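Local coordinates for exonuclease (Laribacter hongkongensis, PDB 3SZ4), which probably degrades DNA from its ends as a metal-dependent exonuclease of the PDDEXK superfamily, at residues A10-K15 with V86-H91; V16-V21 with I135-T140; F97-D102 with Q139-C144. All coordinates share one frame; numbering follows the deposited sequence.

The three contacts lie in one YqaJ-like domain and share a mixed three-stranded sheet, in which strand 97-99 runs between the short strands 16-17 and 89-90. Contact 1 ties the end of helix 6-12 and the turn after it to the edge strand 89-90. Contact 2 packs the turn after strand 16-17, and contact 3 strand 97-99, against helix 132-145; they share Q139 and T140, with centres about 6 Å apart. The centre of contact 1 lies about 10 Å from that of contact 3. Along the chain, 10-15 leads into 16-21, followed by 86-91, 97-102 and the helix. Residues distant in sequence thus converge on the nucleotide phosphate, near the magnesium site but not on the ion.

Contact 1. Residues A10-K15 with V86-H91; sequences AARLGK and VGLIDH. With D5M (2'-deoxyadenosine-5'-monophosphate), chain C.
L88 sets its two methyls against the last turn of helix 6-12, and this apolar part accounts for much of the contact. With CG trans to the backbone N (chi1 177°), CD2 reaches the methyl of A11, 3.8 Å from CB, and lies against the A11 carbonyl as well, while CD1 lies 4.0 Å from CG of R12. The same CD2 also approaches CD of K15 at 4.2 Å, so CD2 touches both the helix end and the lysine chain.

The ionic part is at the surface. K15 is extended beyond CG and carries NZ past L88 to D90, whose side chain it crosses at about a right angle. NZ gives a salt bridge with a hydrogen bond of 3.0 Å to OD1 of D90, on its syn side and 24° out of the carboxylate plane. A water accepts from the same NZ and donates to D90 OD2 at 3.2 Å, linking the ammonium to the second carboxylate oxygen. K15 is set here by a type II turn from R12, closed by K15 N on R12 O (3.1 Å), with G14 at positive phi.

Beyond L88, R12 bends at chi3 (82°) and turns the edge of its guanidinium to the nucleotide phosphate, though the modelled spacing there is doubtful. The chemistry thus divides: an ion pair on the solvent side, leucine between, and an arginine facing the phosphate, whose charge is consistent with a part in binding it.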
loop_
_atom_site.group_PDB
_atom_site.type_symbol
_atom_site.label_atom_id
_atom_site.label_comp_id
_atom_site.label_asym_id
_atom_site.label_seq_id
_atom_site.Cartn_x
_atom_site.Cartn_y
_atom_site.Cartn_z
ATOM N N ALA A 10 -18.716 -9.757 18.781
ATOM C CA ALA A 10 -20.128 -9.868 18.474
ATOM C C ALA A 10 -20.915 -8.728 19.091
ATOM O O ALA A 10 -21.905 -8.283 18.529
ATOM C CB ALA A 10 -20.644 -11.168 18.957
ATOM N N ALA A 11 -20.468 -8.279 20.257
ATOM C CA ALA A 11 -20.971 -7.060 20.893
ATOM C C ALA A 11 -20.681 -5.782 20.069
ATOM O O ALA A 11 -21.466 -4.822 20.100
ATOM C CB ALA A 11 -20.381 -6.924 22.308
ATOM N N ARG A 12 -19.551 -5.792 19.354
ATOM C CA ARG A 12 -19.117 -4.711 18.467
ATOM C C ARG A 12 -19.725 -4.670 17.090
ATOM O O ARG A 12 -19.696 -3.632 16.422
ATOM C CB ARG A 12 -17.639 -4.815 18.254
ATOM C CG ARG A 12 -16.944 -4.012 19.241
ATOM C CD ARG A 12 -15.534 -4.391 19.241
ATOM N NE ARG A 12 -14.780 -3.742 18.171
ATOM C CZ ARG A 12 -14.254 -2.521 18.261
ATOM N NH1 ARG A 12 -14.434 -1.787 19.361
ATOM N NH2 ARG A 12 -13.560 -2.030 17.244
ATOM N N LEU A 13 -20.234 -5.802 16.642
ATOM C CA LEU A 13 -20.771 -5.877 15.306
ATOM C C LEU A 13 -21.692 -4.692 14.982
ATOM O O LEU A 13 -22.743 -4.522 15.576
ATOM C CB LEU A 13 -21.484 -7.219 15.056
ATOM C CG LEU A 13 -21.553 -7.428 13.537
ATOM C CD1 LEU A 13 -20.148 -7.687 13.005
ATOM C CD2 LEU A 13 -22.567 -8.491 13.043
ATOM N N GLY A 14 -21.275 -3.848 14.056
ATOM C CA GLY A 14 -22.197 -2.870 13.505
ATOM C C GLY A 14 -22.380 -1.614 14.318
ATOM O O GLY A 14 -23.129 -0.767 13.891
ATOM N N LYS A 15 -21.722 -1.484 15.481
ATOM C CA LYS A 15 -21.844 -0.260 16.304
ATOM C C LYS A 15 -20.711 0.688 16.020
ATOM O O LYS A 15 -19.612 0.247 15.722
ATOM C CB LYS A 15 -21.832 -0.562 17.814
ATOM C CG LYS A 15 -22.631 -1.769 18.218
ATOM C CD LYS A 15 -22.824 -1.886 19.720
ATOM C CE LYS A 15 -23.771 -3.057 20.003
ATOM N NZ LYS A 15 -24.021 -3.274 21.449
ATOM N N VAL A 86 -12.374 -4.560 31.290
ATOM C CA VAL A 86 -13.805 -4.554 31.023
ATOM C C VAL A 86 -14.092 -4.943 29.559
ATOM O O VAL A 86 -13.164 -5.063 28.755
ATOM C CB VAL A 86 -14.425 -3.196 31.465
ATOM C CG1 VAL A 86 -13.861 -2.042 30.665
ATOM C CG2 VAL A 86 -15.930 -3.238 31.406
ATOM N N GLY A 87 -15.355 -5.187 29.226
ATOM C CA GLY A 87 -15.713 -5.456 27.838
ATOM C C GLY A 87 -16.015 -4.180 27.042
ATOM O O GLY A 87 -15.377 -3.125 27.233
ATOM N N LEU A 88 -16.989 -4.302 26.128
ATOM C CA LEU A 88 -17.574 -3.169 25.407
ATOM C C LEU A 88 -18.669 -2.567 26.256
ATOM O O LEU A 88 -19.579 -3.262 26.692
ATOM C CB LEU A 88 -18.180 -3.622 24.077
ATOM C CG LEU A 88 -18.894 -2.535 23.265
ATOM C CD1 LEU A 88 -17.926 -1.723 22.355
ATOM C CD2 LEU A 88 -19.992 -3.181 22.466
ATOM N N ILE A 89 -18.575 -1.267 26.477
ATOM C CA ILE A 89 -19.528 -0.545 27.295
ATOM C C ILE A 89 -20.414 0.277 26.372
ATOM O O ILE A 89 -19.940 1.156 25.677
ATOM C CB ILE A 89 -18.795 0.335 28.329
ATOM C CG1 ILE A 89 -17.933 -0.534 29.261
ATOM C CG2 ILE A 89 -19.773 1.212 29.116
ATOM C CD1 ILE A 89 -18.622 -1.818 29.812
ATOM N N ASP A 90 -21.698 -0.048 26.350
ATOM C CA ASP A 90 -22.646 0.631 25.472
ATOM C C ASP A 90 -22.962 2.006 25.975
ATOM O O ASP A 90 -23.024 2.207 27.165
ATOM C CB ASP A 90 -23.901 -0.196 25.315
ATOM C CG ASP A 90 -23.688 -1.334 24.367
ATOM O OD1 ASP A 90 -23.155 -1.090 23.257
ATOM O OD2 ASP A 90 -24.023 -2.475 24.714
ATOM N N HIS A 91 -23.109 2.973 25.079
ATOM C CA HIS A 91 -23.487 4.291 25.526
ATOM C C HIS A 91 -24.738 4.114 26.414
ATOM O O HIS A 91 -25.565 3.244 26.147
ATOM C CB HIS A 91 -23.775 5.205 24.346
ATOM C CG HIS A 91 -23.902 6.648 24.726
ATOM N ND1 HIS A 91 -25.052 7.176 25.277
ATOM C CD2 HIS A 91 -23.019 7.673 24.645
ATOM C CE1 HIS A 91 -24.873 8.463 25.511
ATOM N NE2 HIS A 91 -23.650 8.791 25.131
HETATM O "O5'" D5M C . -11.951 0.023 20.956
HETATM C "C5'" D5M C . -11.307 -0.887 20.054
HETATM C "C4'" D5M C . -9.855 -0.980 20.508
HETATM O "O4'" D5M C . -9.309 -2.259 20.239
HETATM C "C3'" D5M C . -8.955 0.018 19.805
HETATM O "O3'" D5M C . -8.045 0.511 20.784
HETATM C "C2'" D5M C . -8.164 -0.734 18.768
HETATM C "C1'" D5M C . -8.361 -2.184 19.178
HETATM N N9 D5M C . -8.970 -2.965 18.089
HETATM C C8 D5M C . -9.783 -2.515 17.116
HETATM N N7 D5M C . -10.135 -3.558 16.327
HETATM C C5 D5M C . -9.535 -4.656 16.837
HETATM C C6 D5M C . -9.523 -5.994 16.471
HETATM N N6 D5M C . -10.235 -6.374 15.384
HETATM N N1 D5M C . -8.809 -6.891 17.212
HETATM C C2 D5M C . -8.105 -6.507 18.301
HETATM N N3 D5M C . -8.103 -5.212 18.675
HETATM C C4 D5M C . -8.807 -4.281 17.956
HETATM P P D5M C . -13.418 0.675 20.729
HETATM O O1P D5M C . -13.316 1.253 19.354
HETATM O O3P D5M C . -13.583 1.743 21.772
HETATM O O2P D5M C . -14.328 -0.511 20.847
HETATM O O HOH W 1 -25.980 -4.134 22.832
#

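Contact 2. Residues V16-V21 with I135-T140; sequences VTASRV and IKQMQT. With D5M (2'-deoxyadenosine-5'-monophosphate), chain C.
A18 presses its methyl and CA closely against T140 on helix 132-145, with T140 CG2 3.6 Å from A18 CA. V21 meets the same threonine tip to tip, its CG2 3.5 Å from T140 OG1. The threonine hydroxyl is turned back on its own helix, where OG1 donates to K136 O at 2.7 Å from above the carbonyl plane; T140 N reaches that oxygen from the opposite face. No hydrogen bond joins the two segments, but CA of Q137 makes a CH···O contact of 3.3 Å with A18 O, and its CB and CG, the latter trans to N (chi1 171°), also lie against A18. Q137 OE1 accepts from K114, the lysine of the PDDEXK motif.

Between strand 16-17 and helix 21-25 the chain takes a 3-10 turn, with R20 as N-cap; the strand end and this turn receive the 5'-phosphate of dAMP. T17 OG1 donates to O1P at 2.6 Å and S19 N to the same oxygen at 3.0 Å.

The partly exposed S19 and K136 form the looser side: NE2 of Q137 lies 3.5 Å from CB of S19, and K136 touches V21 through CB before its end leads away.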
loop_
_atom_site.group_PDB
_atom_site.type_symbol
_atom_site.label_atom_id
_atom_site.label_comp_id
_atom_site.label_asym_id
_atom_site.label_seq_id
_atom_site.Cartn_x
_atom_site.Cartn_y
_atom_site.Cartn_z
ATOM N N VAL A 16 -20.980 1.991 16.107
ATOM C CA VAL A 16 -19.902 2.990 16.181
ATOM C C VAL A 16 -19.181 2.790 17.523
ATOM O O VAL A 16 -19.839 2.514 18.536
ATOM C CB VAL A 16 -20.440 4.432 16.145
ATOM C CG1 VAL A 16 -19.298 5.458 16.321
ATOM C CG2 VAL A 16 -21.177 4.695 14.877
ATOM N N THR A 17 -17.857 2.920 17.553
ATOM C CA THR A 17 -17.145 2.703 18.797
ATOM C C THR A 17 -16.081 3.777 18.992
ATOM O O THR A 17 -15.578 4.360 18.024
ATOM C CB THR A 17 -16.536 1.293 18.867
ATOM O OG1 THR A 17 -15.484 1.201 17.905
ATOM C CG2 THR A 17 -17.588 0.188 18.579
ATOM N N ALA A 18 -15.749 4.017 20.263
ATOM C CA ALA A 18 -14.846 5.085 20.700
ATOM C C ALA A 18 -13.668 5.343 19.778
ATOM O O ALA A 18 -13.348 6.498 19.498
ATOM C CB ALA A 18 -14.347 4.827 22.140
ATOM N N SER A 19 -13.005 4.286 19.324
ATOM C CA SER A 19 -11.763 4.478 18.561
ATOM C C SER A 19 -11.992 4.865 17.095
ATOM O O SER A 19 -11.049 5.171 16.390
ATOM C CB SER A 19 -10.894 3.238 18.624
ATOM O OG SER A 19 -11.617 2.142 18.112
ATOM N N ARG A 20 -13.241 4.873 16.652
ATOM C CA ARG A 20 -13.547 5.195 15.281
ATOM C C ARG A 20 -14.273 6.517 15.234
ATOM O O ARG A 20 -14.715 6.964 14.166
ATOM C CB ARG A 20 -14.413 4.094 14.692
ATOM C CG ARG A 20 -13.750 2.716 14.705
ATOM C CD ARG A 20 -12.368 2.724 13.970
ATOM N NE ARG A 20 -12.392 3.218 12.579
ATOM C CZ ARG A 20 -12.754 2.494 11.514
ATOM N NH1 ARG A 20 -13.154 1.247 11.660
ATOM N NH2 ARG A 20 -12.747 3.028 10.298
ATOM N N VAL A 21 -14.380 7.159 16.397
ATOM C CA VAL A 21 -15.097 8.413 16.492
ATOM C C VAL A 21 -14.448 9.523 15.691
ATOM O O VAL A 21 -15.140 10.371 15.140
ATOM C CB VAL A 21 -15.409 8.792 17.953
ATOM C CG1 VAL A 21 -15.656 10.278 18.103
ATOM C CG2 VAL A 21 -16.644 7.964 18.469
ATOM N N ILE A 135 -8.015 11.907 21.904
ATOM C CA ILE A 135 -8.879 12.747 22.748
ATOM C C ILE A 135 -10.320 12.352 22.491
ATOM O O ILE A 135 -11.053 12.019 23.418
ATOM C CB ILE A 135 -8.699 14.285 22.495
ATOM C CG1 ILE A 135 -7.285 14.755 22.871
ATOM C CG2 ILE A 135 -9.790 15.087 23.224
ATOM C CD1 ILE A 135 -6.883 14.488 24.313
ATOM N N LYS A 136 -10.716 12.337 21.229
ATOM C CA LYS A 136 -12.074 11.939 20.936
ATOM C C LYS A 136 -12.383 10.545 21.482
ATOM O O LYS A 136 -13.466 10.310 22.034
ATOM C CB LYS A 136 -12.346 12.010 19.436
ATOM C CG LYS A 136 -12.506 13.430 18.900
ATOM C CD LYS A 136 -12.852 13.383 17.415
ATOM C CE LYS A 136 -12.829 14.769 16.829
ATOM N NZ LYS A 136 -11.494 15.380 17.126
ATOM N N GLN A 137 -11.421 9.634 21.352
ATOM C CA GLN A 137 -11.631 8.241 21.722
ATOM C C GLN A 137 -11.871 8.107 23.214
ATOM O O GLN A 137 -12.767 7.371 23.667
ATOM C CB GLN A 137 -10.429 7.413 21.354
ATOM C CG GLN A 137 -10.546 6.039 21.919
ATOM C CD GLN A 137 -9.323 5.211 21.683
ATOM O OE1 GLN A 137 -8.231 5.733 21.430
ATOM N NE2 GLN A 137 -9.493 3.908 21.746
ATOM N N MET A 138 -11.058 8.835 23.972
ATOM C CA MET A 138 -11.194 8.847 25.419
ATOM C C MET A 138 -12.453 9.557 25.876
ATOM O O MET A 138 -13.200 9.006 26.691
ATOM C CB MET A 138 -9.940 9.404 26.084
ATOM C CG MET A 138 -8.753 8.500 25.835
ATOM S SD MET A 138 -7.207 9.003 26.558
ATOM C CE MET A 138 -6.757 10.418 25.534
ATOM N N GLN A 139 -12.713 10.750 25.333
ATOM C CA GLN A 139 -13.952 11.453 25.656
ATOM C C GLN A 139 -15.129 10.533 25.428
ATOM O O GLN A 139 -16.069 10.538 26.220
ATOM C CB GLN A 139 -14.115 12.727 24.840
ATOM C CG GLN A 139 -13.092 13.799 25.157
ATOM C CD GLN A 139 -13.133 14.309 26.606
ATOM O OE1 GLN A 139 -14.059 14.014 27.377
ATOM N NE2 GLN A 139 -12.114 15.091 26.976
ATOM N N THR A 140 -15.058 9.708 24.380
ATOM C CA THR A 140 -16.163 8.786 24.066
ATOM C C THR A 140 -16.273 7.684 25.099
ATOM O O THR A 140 -17.376 7.225 25.433
ATOM C CB THR A 140 -16.004 8.145 22.681
ATOM O OG1 THR A 140 -15.925 9.174 21.678
ATOM C CG2 THR A 140 -17.164 7.212 22.386
HETATM O "O5'" D5M C . -11.951 0.023 20.956
HETATM C "C5'" D5M C . -11.307 -0.887 20.054
HETATM C "C4'" D5M C . -9.855 -0.980 20.508
HETATM O "O4'" D5M C . -9.309 -2.259 20.239
HETATM C "C3'" D5M C . -8.955 0.018 19.805
HETATM O "O3'" D5M C . -8.045 0.511 20.784
HETATM C "C2'" D5M C . -8.164 -0.734 18.768
HETATM C "C1'" D5M C . -8.361 -2.184 19.178
HETATM N N9 D5M C . -8.970 -2.965 18.089
HETATM C C8 D5M C . -9.783 -2.515 17.116
HETATM N N7 D5M C . -10.135 -3.558 16.327
HETATM C C5 D5M C . -9.535 -4.656 16.837
HETATM C C6 D5M C . -9.523 -5.994 16.471
HETATM N N6 D5M C . -10.235 -6.374 15.384
HETATM N N1 D5M C . -8.809 -6.891 17.212
HETATM C C2 D5M C . -8.105 -6.507 18.301
HETATM N N3 D5M C . -8.103 -5.212 18.675
HETATM C C4 D5M C . -8.807 -4.281 17.956
HETATM P P D5M C . -13.418 0.675 20.729
HETATM O O1P D5M C . -13.316 1.253 19.354
HETATM O O3P D5M C . -13.583 1.743 21.772
HETATM O O2P D5M C . -14.328 -0.511 20.847
#

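Contact 3. Residues F97-D102 with Q139-C144. With MG (magnesium ion), chain B; D5M (2'-deoxyadenosine-5'-monophosphate), chain C.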
loop_
_atom_site.group_PDB
_atom_site.type_symbol
_atom_site.label_atom_id
_atom_site.label_comp_id
_atom_site.label_asym_id
_atom_site.label_seq_id
_atom_site.Cartn_x
_atom_site.Cartn_y
_atom_site.Cartn_z
ATOM N N PHE A 97 -23.847 2.192 19.897
ATOM C CA PHE A 97 -22.716 3.103 20.121
ATOM C C PHE A 97 -22.037 2.608 21.413
ATOM O O PHE A 97 -22.710 2.199 22.371
ATOM C CB PHE A 97 -23.248 4.533 20.291
ATOM C CG PHE A 97 -22.184 5.613 20.535
ATOM C CD1 PHE A 97 -22.529 6.791 21.229
ATOM C CD2 PHE A 97 -20.875 5.503 20.040
ATOM C CE1 PHE A 97 -21.590 7.841 21.443
ATOM C CE2 PHE A 97 -19.925 6.550 20.246
ATOM C CZ PHE A 97 -20.300 7.725 20.953
ATOM N N GLY A 98 -20.709 2.604 21.460
ATOM C CA GLY A 98 -20.051 2.018 22.615
ATOM C C GLY A 98 -18.558 2.220 22.651
ATOM O O GLY A 98 -17.998 2.851 21.779
ATOM N N ALA A 99 -17.919 1.677 23.675
ATOM C CA ALA A 99 -16.526 1.961 23.929
ATOM C C ALA A 99 -15.880 0.716 24.549
ATOM O O ALA A 99 -16.563 -0.090 25.202
ATOM C CB ALA A 99 -16.381 3.190 24.833
ATOM N N SER A 100 -14.589 0.511 24.281
ATOM C CA SER A 100 -13.831 -0.552 24.956
ATOM C C SER A 100 -12.599 0.061 25.600
ATOM O O SER A 100 -11.517 0.028 25.003
ATOM C CB SER A 100 -13.441 -1.672 23.986
ATOM O OG SER A 100 -14.584 -2.214 23.347
ATOM N N PRO A 101 -12.764 0.670 26.803
ATOM C CA PRO A 101 -11.564 1.196 27.493
ATOM C C PRO A 101 -10.610 0.061 27.926
ATOM O O PRO A 101 -11.036 -1.092 28.110
ATOM C CB PRO A 101 -12.129 1.953 28.709
ATOM C CG PRO A 101 -13.497 1.367 28.934
ATOM C CD PRO A 101 -13.996 0.840 27.602
ATOM N N ASP A 102 -9.328 0.392 28.054
ATOM C CA ASP A 102 -8.331 -0.596 28.431
ATOM C C ASP A 102 -8.455 -1.002 29.884
ATOM O O ASP A 102 -7.901 -2.019 30.281
ATOM C CB ASP A 102 -6.931 -0.120 28.070
ATOM C CG ASP A 102 -6.697 -0.145 26.570
ATOM O OD1 ASP A 102 -7.334 -0.948 25.880
ATOM O OD2 ASP A 102 -5.890 0.647 26.061
ATOM N N GLN A 139 -12.713 10.750 25.333
ATOM C CA GLN A 139 -13.952 11.453 25.656
ATOM C C GLN A 139 -15.129 10.533 25.428
ATOM O O GLN A 139 -16.069 10.538 26.220
ATOM C CB GLN A 139 -14.115 12.727 24.840
ATOM C CG GLN A 139 -13.092 13.799 25.157
ATOM C CD GLN A 139 -13.133 14.309 26.606
ATOM O OE1 GLN A 139 -14.059 14.014 27.377
ATOM N NE2 GLN A 139 -12.114 15.091 26.976
ATOM N N THR A 140 -15.058 9.708 24.380
ATOM C CA THR A 140 -16.163 8.786 24.066
ATOM C C THR A 140 -16.273 7.684 25.099
ATOM O O THR A 140 -17.376 7.225 25.433
ATOM C CB THR A 140 -16.004 8.145 22.681
ATOM O OG1 THR A 140 -15.925 9.174 21.678
ATOM C CG2 THR A 140 -17.164 7.212 22.386
ATOM N N GLN A 141 -15.120 7.252 25.600
ATOM C CA GLN A 141 -15.082 6.283 26.692
ATOM C C GLN A 141 -15.769 6.846 27.950
ATOM O O GLN A 141 -16.625 6.187 28.543
ATOM C CB GLN A 141 -13.650 5.893 26.994
ATOM C CG GLN A 141 -12.983 5.148 25.861
ATOM C CD GLN A 141 -11.473 5.109 26.019
ATOM O OE1 GLN A 141 -10.812 4.268 25.441
ATOM N NE2 GLN A 141 -10.927 6.021 26.804
ATOM N N MET A 142 -15.408 8.078 28.319
ATOM C CA MET A 142 -15.992 8.743 29.490
ATOM C C MET A 142 -17.496 8.891 29.293
ATOM O O MET A 142 -18.282 8.628 30.221
ATOM C CB MET A 142 -15.355 10.091 29.726
ATOM C CG MET A 142 -13.888 10.083 29.501
ATOM S SD MET A 142 -13.074 11.279 30.553
ATOM C CE MET A 142 -12.003 12.106 29.377
ATOM N N ALA A 143 -17.887 9.234 28.064
ATOM C CA ALA A 143 -19.284 9.319 27.709
ATOM C C ALA A 143 -20.009 8.007 27.864
ATOM O O ALA A 143 -21.139 8.004 28.288
ATOM C CB ALA A 143 -19.458 9.870 26.334
ATOM N N CYS A 144 -19.400 6.878 27.542
ATOM C CA CYS A 144 -20.142 5.606 27.702
ATOM C C CYS A 144 -20.122 5.067 29.127
ATOM O O CYS A 144 -20.999 4.298 29.533
ATOM C CB CYS A 144 -19.581 4.537 26.786
ATOM S SG CYS A 144 -19.713 4.985 25.098
HETATM MG MG MG B . -5.611 0.928 23.783
HETATM O "O5'" D5M C . -11.951 0.023 20.956
HETATM C "C5'" D5M C . -11.307 -0.887 20.054
HETATM C "C4'" D5M C . -9.855 -0.980 20.508
HETATM O "O4'" D5M C . -9.309 -2.259 20.239
HETATM C "C3'" D5M C . -8.955 0.018 19.805
HETATM O "O3'" D5M C . -8.045 0.511 20.784
HETATM C "C2'" D5M C . -8.164 -0.734 18.768
HETATM C "C1'" D5M C . -8.361 -2.184 19.178
HETATM N N9 D5M C . -8.970 -2.965 18.089
HETATM C C8 D5M C . -9.783 -2.515 17.116
HETATM N N7 D5M C . -10.135 -3.558 16.327
HETATM C C5 D5M C . -9.535 -4.656 16.837
HETATM C C6 D5M C . -9.523 -5.994 16.471
HETATM N N6 D5M C . -10.235 -6.374 15.384
HETATM N N1 D5M C . -8.809 -6.891 17.212
HETATM C C2 D5M C . -8.105 -6.507 18.301
HETATM N N3 D5M C . -8.103 -5.212 18.675
HETATM C C4 D5M C . -8.807 -4.281 17.956
HETATM P P D5M C . -13.418 0.675 20.729
HETATM O O1P D5M C . -13.316 1.253 19.354
HETATM O O3P D5M C . -13.583 1.743 21.772
HETATM O O2P D5M C . -14.328 -0.511 20.847
#
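C144 and A99 meet where strand 97-99 crosses helix 132-145, the short axes 7.4 Å apart at an angle of 108°. From the helix, C144 CB comes to 4.0 Å from the methyl of A99. One bond further, SG is trans to the carbonyl carbon (chi1 -61°), which turns it toward the strand: it lies 3.8 Å from A99 CB and 3.9 Å from G98 C. This sulfur also stands 4.9 Å from the centroid of the F97 ring, 5° off the ring normal, in a sulfur-aromatic contact. The ring crosses T140 obliquely, with CZ 3.5 Å from the methyl CG2, and V184 of helix 174-205 and V21 of helix 21-25 also touch the ring.

Q141 meets the same A99 methyl with its CA and CG, and its extended chain ends beside P101, which also rests on L110 of strand 109-114.

Past A99 the strand gives way to the site. S100 N donates to O3P of the nucleotide at 3.0 Å and its OG to O2P, with W8 NE1 as a second partner of that hydroxyl. D102 OD2 binds magnesium at 2.3 Å; E112 OE2 and I113 O also coordinate the ion, in keeping with the P-D and E-X-K elements of the PDDEXK fold. The buried face is therefore largely apolar, of methyls, sulfur, ring and the aliphatic part of Q141, and the chain changes character within a few residues, from apolar contacts at 97-99 to a phosphate ligand at S100 and a metal ligand at D102.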